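PDB 4IT1: putative glucarate dehydratase from Pseudomonas fluorescens, which probably catalyses the magnesium-dependent dehydration of D-glucarate to 5-dehydro-4-deoxy-D-glucarate, as a member of the mandelate racemase/muconate lactonizing enzyme family. Local coordinates for residues A[50-58]-A[67-75]. Numbering follows the deposited sequence.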
loop_
_atom_site.group_PDB
_atom_site.type_symbol
_atom_site.label_atom_id
_atom_site.label_comp_id
_atom_site.label_asym_id
_atom_site.label_seq_id
_atom_site.Cartn_x
_atom_site.Cartn_y
_atom_site.Cartn_z
ATOM N N PHE A 50 -35.747 -1.527 -10.556
ATOM C CA PHE A 50 -34.622 -0.698 -10.999
ATOM C C PHE A 50 -33.534 -0.608 -9.943
ATOM O O PHE A 50 -33.779 -0.854 -8.762
ATOM C CB PHE A 50 -35.087 0.690 -11.449
ATOM C CG PHE A 50 -36.096 0.642 -12.560
ATOM C CD1 PHE A 50 -35.683 0.574 -13.889
ATOM C CD2 PHE A 50 -37.461 0.624 -12.280
ATOM C CE1 PHE A 50 -36.615 0.508 -14.918
ATOM C CE2 PHE A 50 -38.397 0.558 -13.304
ATOM C CZ PHE A 50 -37.973 0.501 -14.627
ATOM N N ALA A 51 -32.327 -0.280 -10.395
ATOM C CA ALA A 51 -31.175 -0.105 -9.524
ATOM C C ALA A 51 -30.382 1.106 -10.001
ATOM O O ALA A 51 -30.296 1.363 -11.202
ATOM C CB ALA A 51 -30.315 -1.362 -9.517
ATOM N N LEU A 52 -29.814 1.849 -9.057
ATOM C CA LEU A 52 -29.185 3.136 -9.342
ATOM C C LEU A 52 -27.661 3.052 -9.413
ATOM O O LEU A 52 -27.059 2.069 -8.967
ATOM C CB LEU A 52 -29.597 4.167 -8.286
ATOM C CG LEU A 52 -31.064 4.169 -7.828
ATOM C CD1 LEU A 52 -31.284 5.158 -6.688
ATOM C CD2 LEU A 52 -32.007 4.447 -8.993
ATOM N N ARG A 53 -27.050 4.098 -9.970
ATOM C CA ARG A 53 -25.613 4.151 -10.215
ATOM C C ARG A 53 -25.281 5.550 -10.691
ATOM O O ARG A 53 -26.148 6.240 -11.216
ATOM C CB ARG A 53 -25.214 3.136 -11.299
ATOM C CG ARG A 53 -23.783 2.627 -11.209
ATOM C CD ARG A 53 -23.649 1.482 -10.209
ATOM N NE ARG A 53 -22.245 1.186 -9.922
ATOM C CZ ARG A 53 -21.818 0.464 -8.891
ATOM N NH1 ARG A 53 -22.679 -0.050 -8.022
ATOM N NH2 ARG A 53 -20.518 0.261 -8.725
ATOM N N SER A 54 -24.039 5.976 -10.500
ATOM C CA SER A 54 -23.595 7.267 -11.010
ATOM C C SER A 54 -22.347 7.118 -11.881
ATOM O O SER A 54 -21.453 6.321 -11.574
ATOM C CB SER A 54 -23.331 8.239 -9.869
ATOM O OG SER A 54 -22.255 7.785 -9.074
ATOM N N ILE A 55 -22.306 7.891 -12.965
ATOM C CA ILE A 55 -21.224 7.843 -13.944
ATOM C C ILE A 55 -20.450 9.156 -13.900
ATOM O O ILE A 55 -21.035 10.238 -13.978
ATOM C CB ILE A 55 -21.772 7.598 -15.366
ATOM C CG1 ILE A 55 -22.823 6.474 -15.370
ATOM C CG2 ILE A 55 -20.639 7.322 -16.356
ATOM C CD1 ILE A 55 -22.280 5.073 -15.169
ATOM N N ILE A 56 -19.132 9.051 -13.761
ATOM C CA ILE A 56 -18.256 10.215 -13.661
ATOM C C ILE A 56 -17.441 10.405 -14.948
ATOM O O ILE A 56 -16.826 9.465 -15.447
ATOM C CB ILE A 56 -17.298 10.098 -12.448
ATOM C CG1 ILE A 56 -18.074 10.004 -11.127
ATOM C CG2 ILE A 56 -16.349 11.285 -12.387
ATOM C CD1 ILE A 56 -18.571 8.614 -10.780
ATOM N N GLU A 57 -17.458 11.625 -15.481
ATOM C CA GLU A 57 -16.613 12.018 -16.609
ATOM C C GLU A 57 -15.640 13.098 -16.170
ATOM O O GLU A 57 -16.042 14.101 -15.586
ATOM C CB GLU A 57 -17.459 12.572 -17.754
ATOM C CG GLU A 57 -17.431 11.761 -19.038
ATOM C CD GLU A 57 -17.938 12.542 -20.248
ATOM O OE1 GLU A 57 -17.807 12.027 -21.376
ATOM O OE2 GLU A 57 -18.462 13.667 -20.081
ATOM N N ILE A 58 -14.360 12.886 -16.444
ATOM C CA ILE A 58 -13.347 13.912 -16.224
ATOM C C ILE A 58 -12.733 14.279 -17.574
ATOM O O ILE A 58 -12.612 13.431 -18.458
ATOM C CB ILE A 58 -12.248 13.440 -15.244
ATOM C CG1 ILE A 58 -12.863 12.937 -13.930
ATOM C CG2 ILE A 58 -11.216 14.536 -14.987
ATOM C CD1 ILE A 58 -13.533 13.999 -13.084
ATOM N N LEU A 67 -12.710 8.170 -16.824
ATOM C CA LEU A 67 -14.052 7.700 -16.469
ATOM C C LEU A 67 -14.164 7.105 -15.056
ATOM O O LEU A 67 -13.191 6.576 -14.513
ATOM C CB LEU A 67 -14.547 6.665 -17.488
ATOM C CG LEU A 67 -14.607 7.019 -18.975
ATOM C CD1 LEU A 67 -15.181 5.837 -19.737
ATOM C CD2 LEU A 67 -15.435 8.272 -19.230
ATOM N N GLY A 68 -15.371 7.186 -14.487
ATOM C CA GLY A 68 -15.693 6.615 -13.173
ATOM C C GLY A 68 -17.112 6.063 -13.067
ATOM O O GLY A 68 -18.006 6.459 -13.816
ATOM N N GLU A 69 -17.307 5.131 -12.138
ATOM C CA GLU A 69 -18.621 4.568 -11.835
ATOM C C GLU A 69 -18.722 4.384 -10.318
ATOM O O GLU A 69 -17.776 3.908 -9.684
ATOM C CB GLU A 69 -18.810 3.232 -12.548
ATOM C CG GLU A 69 -20.229 2.700 -12.541
ATOM C CD GLU A 69 -20.341 1.280 -13.071
ATOM O OE1 GLU A 69 -19.568 0.895 -13.977
ATOM O OE2 GLU A 69 -21.223 0.542 -12.584
ATOM N N SER A 70 -19.858 4.771 -9.736
ATOM C CA SER A 70 -20.038 4.674 -8.283
ATOM C C SER A 70 -21.485 4.433 -7.847
ATOM O O SER A 70 -22.307 3.957 -8.630
ATOM C CB SER A 70 -19.471 5.909 -7.584
ATOM O OG SER A 70 -19.284 5.643 -6.208
ATOM N N TYR A 71 -21.775 4.744 -6.584
ATOM C CA TYR A 71 -23.097 4.507 -6.001
ATOM C C TYR A 71 -24.098 5.583 -6.422
ATOM O O TYR A 71 -23.746 6.766 -6.524
ATOM C CB TYR A 71 -22.998 4.388 -4.473
ATOM C CG TYR A 71 -22.124 3.234 -4.025
ATOM C CD1 TYR A 71 -22.514 1.909 -4.234
ATOM C CD2 TYR A 71 -20.906 3.470 -3.399
ATOM C CE1 TYR A 71 -21.709 0.850 -3.826
ATOM C CE2 TYR A 71 -20.092 2.423 -2.994
ATOM C CZ TYR A 71 -20.500 1.117 -3.203
ATOM O OH TYR A 71 -19.685 0.088 -2.793
ATOM N N GLY A 72 -25.336 5.161 -6.672
ATOM C CA GLY A 72 -26.352 6.044 -7.256
ATOM C C GLY A 72 -27.494 6.474 -6.352
ATOM O O GLY A 72 -28.460 7.092 -6.817
ATOM N N ASP A 73 -27.392 6.148 -5.065
ATOM C CA ASP A 73 -28.378 6.580 -4.073
ATOM C C ASP A 73 -28.250 8.082 -3.849
ATOM O O ASP A 73 -27.168 8.655 -4.013
ATOM C CB ASP A 73 -28.173 5.840 -2.750
ATOM C CG ASP A 73 -26.791 6.048 -2.191
ATOM O OD1 ASP A 73 -26.564 7.074 -1.515
ATOM O OD2 ASP A 73 -25.924 5.193 -2.459
ATOM N N ALA A 74 -29.357 8.704 -3.454
ATOM C CA ALA A 74 -29.409 10.155 -3.283
ATOM C C ALA A 74 -28.258 10.755 -2.452
ATOM O O ALA A 74 -27.618 11.695 -2.914
ATOM C CB ALA A 74 -30.775 10.590 -2.759
ATOM N N PRO A 75 -27.977 10.214 -1.241
ATOM C CA PRO A 75 -26.911 10.805 -0.405
ATOM C C PRO A 75 -25.497 10.709 -0.996
ATOM O O PRO A 75 -24.660 11.582 -0.729
ATOM C CB PRO A 75 -26.986 9.990 0.891
ATOM C CG PRO A 75 -28.374 9.456 0.924
ATOM C CD PRO A 75 -28.688 9.145 -0.511
#
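Arg53 reaches across to the neighbouring strand and forms a salt bridge with Glu69, NE to OE2 2.9 Å. Its CB lies near the carbonyl oxygen of Ser70. CG and CD then run over that oxygen, with CD 3.2 Å from Ser70 O; a bend at chi2 (83°) swings CD and NE back toward Ser70 O and Glu69, and the two side chains cross at about a right angle. CZ lies 3.5 Å from Ser70 O, which sits over one face of the guanidinium, too poorly angled toward NE for a hydrogen bond. NH1 comes nearest to Tyr71 CD1, obliquely, and NH2 hydrogen-bonds to Ser350 OG. Guanidinium and carboxylate planes stand 81° apart, a single-atom grip rather than a paired, coplanar one. Arginine suits the place because one planar group offers NE to Glu69 and NH2 to Ser350; glutamate answers its charge and still binds the backbone N of Leu347 through OE2 and of Ser350 through OE1, fixing the carboxylate.

Beneath these side chains the strands pair antiparallel. Ser54 and Ser70 exchange backbone hydrogen bonds, as do Ile56 and Gly68; Ile56 N to Gly68 O, at 2.8 Å, is nearly straight (175°). Glycine suits position 68 because Ile56 CB sits 3.9 Å from Gly68 CA, on the face where a side chain would point. On the other face Ile55 lies alongside Glu69, and Glu57 CG rests against Leu67 CD2.

Past Ser70 the chain turns, and Gly72 CA passes so close to Arg53 N, at 3.4 Å, that a residue without a side chain fits there. Asp73 then N-caps helix 74-87 by accepting from Ala76 N with OD1, while Ser54 OG binds Gln80 OE1 of that helix.

This is an antiparallel beta hairpin, strands 50-60 and 65-70, in the three-stranded sheet of the N-terminal capping domain of the enolase superfamily; the side chain of Tyr71 lies about 7 Å from that of His342, probably a proton acceptor.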